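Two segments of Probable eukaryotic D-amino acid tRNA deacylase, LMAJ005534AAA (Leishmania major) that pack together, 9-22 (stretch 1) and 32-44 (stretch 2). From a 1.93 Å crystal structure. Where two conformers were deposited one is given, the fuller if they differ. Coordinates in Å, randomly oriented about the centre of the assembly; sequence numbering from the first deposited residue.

Stretch 1, residues 9-22: MTIRVMLQAMDQGH
Stretch 2 32-44: VRAGRGVMVYIAF

Two antiparallel strands, 10-18 and 37-44, carry the apolar centre of this contact, their axes at 146° and 4.4 Å apart at closest approach. Ile11, Val13, Leu15 and Ala17 pair with Phe44, Ile42, Val40 and Val38 at the non-hydrogen-bonded positions, CA-CA 4.6 to 5.0 Å, and all eight side chains share one face. Mostly branched aliphatic side chains fill it: Val13 (m) brings CG1 to 3.9 Å from Ile42 CG1 (chi1 t, chi2 t), Leu15 (m, t) sets CD2 3.9 Å from Val40 CG2 (t), and Ile11 (m, t) rests CG1 3.8 Å from Phe44 CD1, at the edge of a ring with chi1 m and chi2 -79°.

The other face carries long side chains, Met14, Gln16, Met18 and Met39, beside Tyr41. Met14 (t, t, chi3 115°) reaches Tyr41 (m, chi2 -5°), CE to CE2 3.5 Å, with SD 5.1 Å from the ring centroid in an oblique approach. Gln16 (m, t, chi3 76°) places NE2 3.2 Å from CE of Met39 (t, t, p). Met18, also t, t, p, is the most covered residue here; its CE lies 3.6 Å from Ala34 CB and 3.3 Å from Gly35 O, and its SD 4.2 Å from Met39 CB, so one methionine bridges both strands of stretch 2.

The backbone is extended, phi mostly -95 to -135° and psi 110 to 145°, and the register is read from the paired hydrogen bonds. Arg12-Ala43, Met14-Tyr41, Gln16-Met39 and Met18-Gly37 each exchange two N-H to O hydrogen bonds, such as Tyr41 N to Met14 O at 2.9 Å and Gln16 N to Met39 O at 3.0 Å. CA-H...O contacts lie between them, the shortest from Val13 CA to Tyr41 O at 3.1 Å.

The ladder breaks at Asp19 (-100/-50) and Gln20, which lie across from Arg36 and Gly35 (-96/-145) respectively. Gly37, at 162/-133, is a true glycine position: a CB would jam against the preceding carbonyl. At Gly21, a CB would be crowded by Met18 SD. Gln20 (m, m) folds back so that NE2 donates to Asp19 O at 2.8 Å.

Pairing resumes with hydrogen bonds from Gly21 N to Ala34 O and from Ala34 N to Gly21 O, each 2.9 Å. His22 and Arg33 follow, CA-CA 4.7 Å; these short strands run at 167°. Arg33 (m, t, p, chi4 -178°) lays a guanidinium face against His22 (m, chi2 -81°), Arg33 NE to His22 CE1 3.0 Å. Water 2 accepts from Arg33 NE at 3.0 Å and donates to Gly21 O and Ala34 O, each at 2.7 Å. At the outer edge, water 1 donates to Asp19 OD1 at 2.8 Å and accepts a weak bond from Arg36 NH1 at 3.4 Å.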

# COMPACT_ATOMS: atom_id res chain seq x y z
N MET A 9 -4.87 22.69 -1.71
CA MET A 9 -4.59 21.40 -2.33
C MET A 9 -3.78 20.44 -1.42
O MET A 9 -2.78 20.85 -0.80
CB MET A 9 -3.83 21.61 -3.64
CG MET A 9 -4.71 22.04 -4.82
SD MET A 9 -3.95 21.66 -6.45
CE MET A 9 -5.16 22.47 -7.62
N THR A 10 -4.20 19.18 -1.38
CA THR A 10 -3.56 18.15 -0.57
C THR A 10 -2.67 17.21 -1.42
O THR A 10 -3.06 16.75 -2.47
CB THR A 10 -4.65 17.34 0.19
OG1 THR A 10 -5.41 18.21 1.04
CG2 THR A 10 -4.04 16.33 1.15
N ILE A 11 -1.46 16.97 -0.95
CA ILE A 11 -0.62 15.90 -1.47
C ILE A 11 -0.81 14.73 -0.52
O ILE A 11 -0.41 14.83 0.64
CB ILE A 11 0.87 16.33 -1.51
CG1 ILE A 11 1.08 17.49 -2.49
CG2 ILE A 11 1.77 15.15 -1.89
CD1 ILE A 11 2.26 18.36 -2.14
N ARG A 12 -1.44 13.65 -0.99
CA ARG A 12 -1.62 12.43 -0.20
C ARG A 12 -0.56 11.42 -0.56
O ARG A 12 -0.38 11.10 -1.73
CB ARG A 12 -2.99 11.81 -0.50
CG ARG A 12 -3.24 10.45 0.17
CD ARG A 12 -4.70 10.11 0.29
NE ARG A 12 -5.36 11.07 1.17
CZ ARG A 12 -6.67 11.28 1.21
NH1 ARG A 12 -7.50 10.60 0.46
NH2 ARG A 12 -7.16 12.19 2.03
N VAL A 13 0.17 10.93 0.44
CA VAL A 13 1.11 9.84 0.20
C VAL A 13 0.87 8.64 1.11
O VAL A 13 0.58 8.79 2.27
CB VAL A 13 2.61 10.28 0.30
CG1 VAL A 13 2.96 11.25 -0.81
CG2 VAL A 13 2.94 10.85 1.66
N MET A 14 1.03 7.44 0.55
CA MET A 14 1.10 6.21 1.32
C MET A 14 2.55 5.71 1.22
O MET A 14 3.09 5.56 0.13
CB MET A 14 0.12 5.16 0.77
CG MET A 14 0.12 3.84 1.53
SD MET A 14 -1.03 2.57 0.90
CE MET A 14 0.11 1.32 0.34
N LEU A 15 3.17 5.47 2.37
CA LEU A 15 4.59 5.16 2.47
C LEU A 15 4.75 3.81 3.10
O LEU A 15 4.20 3.57 4.18
CB LEU A 15 5.32 6.20 3.34
CG LEU A 15 5.00 7.68 3.07
CD1 LEU A 15 5.55 8.57 4.21
CD2 LEU A 15 5.54 8.11 1.73
N GLN A 16 5.51 2.93 2.44
CA GLN A 16 5.75 1.56 2.92
C GLN A 16 7.24 1.27 2.96
O GLN A 16 8.01 1.74 2.09
CB GLN A 16 5.11 0.52 1.99
CG GLN A 16 3.60 0.54 1.88
CD GLN A 16 3.06 -0.54 0.96
OE1 GLN A 16 3.02 -1.72 1.33
NE2 GLN A 16 2.61 -0.14 -0.24
N ALA A 17 7.65 0.54 4.00
CA ALA A 17 9.02 0.02 4.14
C ALA A 17 9.28 -1.01 3.04
O ALA A 17 8.64 -2.08 3.02
CB ALA A 17 9.22 -0.61 5.50
N MET A 18 10.19 -0.66 2.14
CA MET A 18 10.57 -1.50 1.01
C MET A 18 11.86 -2.24 1.30
O MET A 18 12.82 -1.66 1.82
CB MET A 18 10.78 -0.61 -0.23
CG MET A 18 11.18 -1.38 -1.52
SD MET A 18 10.94 -0.36 -2.98
CE MET A 18 12.11 1.00 -2.65
N ASP A 19 11.90 -3.53 0.96
CA ASP A 19 13.16 -4.27 0.87
C ASP A 19 13.61 -4.39 -0.58
O ASP A 19 14.77 -4.08 -0.90
CB ASP A 19 13.03 -5.68 1.45
CG ASP A 19 14.36 -6.35 1.59
OD1 ASP A 19 15.15 -5.83 2.39
OD2 ASP A 19 14.74 -7.35 0.93
N GLN A 20 12.69 -4.83 -1.44
CA GLN A 20 12.91 -4.89 -2.89
C GLN A 20 11.64 -4.43 -3.63
O GLN A 20 10.53 -4.71 -3.22
CB GLN A 20 13.21 -6.33 -3.37
CG GLN A 20 14.44 -7.01 -2.77
CD GLN A 20 15.75 -6.53 -3.35
OE1 GLN A 20 16.23 -7.04 -4.38
NE2 GLN A 20 16.34 -5.53 -2.70
N GLY A 21 11.83 -3.76 -4.76
CA GLY A 21 10.73 -3.46 -5.67
C GLY A 21 11.07 -3.59 -7.14
O GLY A 21 12.21 -3.36 -7.55
N HIS A 22 10.06 -4.00 -7.91
CA HIS A 22 10.07 -4.01 -9.38
C HIS A 22 8.82 -3.28 -9.88
O HIS A 22 7.69 -3.64 -9.53
CB HIS A 22 10.05 -5.45 -9.95
CG HIS A 22 10.98 -6.38 -9.26
ND1 HIS A 22 12.33 -6.42 -9.54
CD2 HIS A 22 10.77 -7.29 -8.28
CE1 HIS A 22 12.91 -7.32 -8.76
NE2 HIS A 22 11.99 -7.87 -7.99
N VAL A 32 11.77 -1.72 -13.80
CA VAL A 32 12.90 -1.06 -13.16
C VAL A 32 12.90 -1.43 -11.67
O VAL A 32 11.84 -1.66 -11.05
CB VAL A 32 12.86 0.47 -13.36
CG1 VAL A 32 12.98 0.80 -14.82
CG2 VAL A 32 11.56 1.08 -12.81
N ARG A 33 14.10 -1.47 -11.10
CA ARG A 33 14.30 -2.05 -9.80
C ARG A 33 14.76 -1.05 -8.75
O ARG A 33 15.52 -0.11 -9.05
CB ARG A 33 15.33 -3.16 -9.91
CG ARG A 33 14.85 -4.33 -10.75
CD ARG A 33 15.71 -5.55 -10.55
NE ARG A 33 15.60 -6.01 -9.16
CZ ARG A 33 16.25 -7.04 -8.65
NH1 ARG A 33 17.07 -7.76 -9.39
NH2 ARG A 33 16.05 -7.36 -7.38
N ALA A 34 14.29 -1.30 -7.53
CA ALA A 34 14.83 -0.65 -6.34
C ALA A 34 15.15 -1.67 -5.26
O ALA A 34 14.51 -2.72 -5.15
CB ALA A 34 13.83 0.38 -5.80
N GLY A 35 16.15 -1.34 -4.43
CA GLY A 35 16.44 -2.12 -3.24
C GLY A 35 15.78 -1.52 -2.01
O GLY A 35 14.68 -0.96 -2.07
N ARG A 36 16.47 -1.64 -0.88
CA ARG A 36 15.89 -1.26 0.39
C ARG A 36 15.68 0.24 0.48
O ARG A 36 16.52 1.04 0.07
CB ARG A 36 16.76 -1.70 1.56
CG ARG A 36 16.06 -1.49 2.91
CD ARG A 36 16.65 -2.34 4.01
NE ARG A 36 17.89 -1.76 4.47
CZ ARG A 36 19.10 -2.33 4.47
NH1 ARG A 36 19.32 -3.55 4.01
NH2 ARG A 36 20.10 -1.64 4.96
N GLY A 37 14.53 0.60 1.02
CA GLY A 37 14.20 2.01 1.21
C GLY A 37 12.72 2.18 1.43
O GLY A 37 12.13 1.47 2.24
N VAL A 38 12.13 3.14 0.73
CA VAL A 38 10.71 3.45 0.87
C VAL A 38 9.98 3.48 -0.48
O VAL A 38 10.48 4.08 -1.45
CB VAL A 38 10.54 4.79 1.59
CG1 VAL A 38 9.06 5.22 1.61
CG2 VAL A 38 11.13 4.72 3.00
N MET A 39 8.83 2.82 -0.53
CA MET A 39 7.91 2.90 -1.66
C MET A 39 6.81 3.92 -1.35
O MET A 39 6.10 3.80 -0.33
CB MET A 39 7.29 1.56 -1.99
CG MET A 39 6.39 1.60 -3.24
SD MET A 39 5.90 0.03 -3.91
CE MET A 39 4.74 -0.46 -2.60
N VAL A 40 6.69 4.90 -2.24
CA VAL A 40 5.80 6.04 -2.08
C VAL A 40 4.71 5.93 -3.13
O VAL A 40 5.03 5.88 -4.31
CB VAL A 40 6.58 7.36 -2.33
CG1 VAL A 40 5.69 8.58 -2.23
CG2 VAL A 40 7.78 7.48 -1.38
N TYR A 41 3.45 5.86 -2.70
CA TYR A 41 2.29 6.08 -3.56
C TYR A 41 1.81 7.53 -3.40
O TYR A 41 1.63 8.00 -2.30
CB TYR A 41 1.14 5.15 -3.16
CG TYR A 41 1.29 3.66 -3.37
CD1 TYR A 41 2.38 3.10 -4.00
CD2 TYR A 41 0.28 2.79 -2.93
CE1 TYR A 41 2.48 1.71 -4.17
CE2 TYR A 41 0.37 1.42 -3.10
CZ TYR A 41 1.48 0.87 -3.73
OH TYR A 41 1.59 -0.50 -3.91
N ILE A 42 1.56 8.24 -4.50
CA ILE A 42 1.25 9.65 -4.43
C ILE A 42 0.02 10.06 -5.27
O ILE A 42 -0.16 9.64 -6.41
CB ILE A 42 2.52 10.49 -4.82
CG1 ILE A 42 2.30 11.99 -4.59
CG2 ILE A 42 2.99 10.19 -6.24
CD1 ILE A 42 3.65 12.73 -4.48
N ALA A 43 -0.78 10.93 -4.68
CA ALA A 43 -1.95 11.51 -5.33
C ALA A 43 -1.99 12.97 -4.98
O ALA A 43 -1.62 13.36 -3.87
CB ALA A 43 -3.19 10.86 -4.83
N PHE A 44 -2.47 13.76 -5.93
CA PHE A 44 -2.60 15.18 -5.81
C PHE A 44 -4.08 15.51 -5.87
O PHE A 44 -4.74 15.27 -6.87
CB PHE A 44 -1.81 15.92 -6.92
CG PHE A 44 -0.34 15.60 -6.93
CD1 PHE A 44 0.51 16.20 -6.03
CD2 PHE A 44 0.18 14.69 -7.82
CE1 PHE A 44 1.85 15.89 -6.00
CE2 PHE A 44 1.53 14.37 -7.79
CZ PHE A 44 2.36 14.97 -6.88
O HOH W 1 17.72 -5.19 1.48
O HOH W 2 14.22 -4.98 -6.66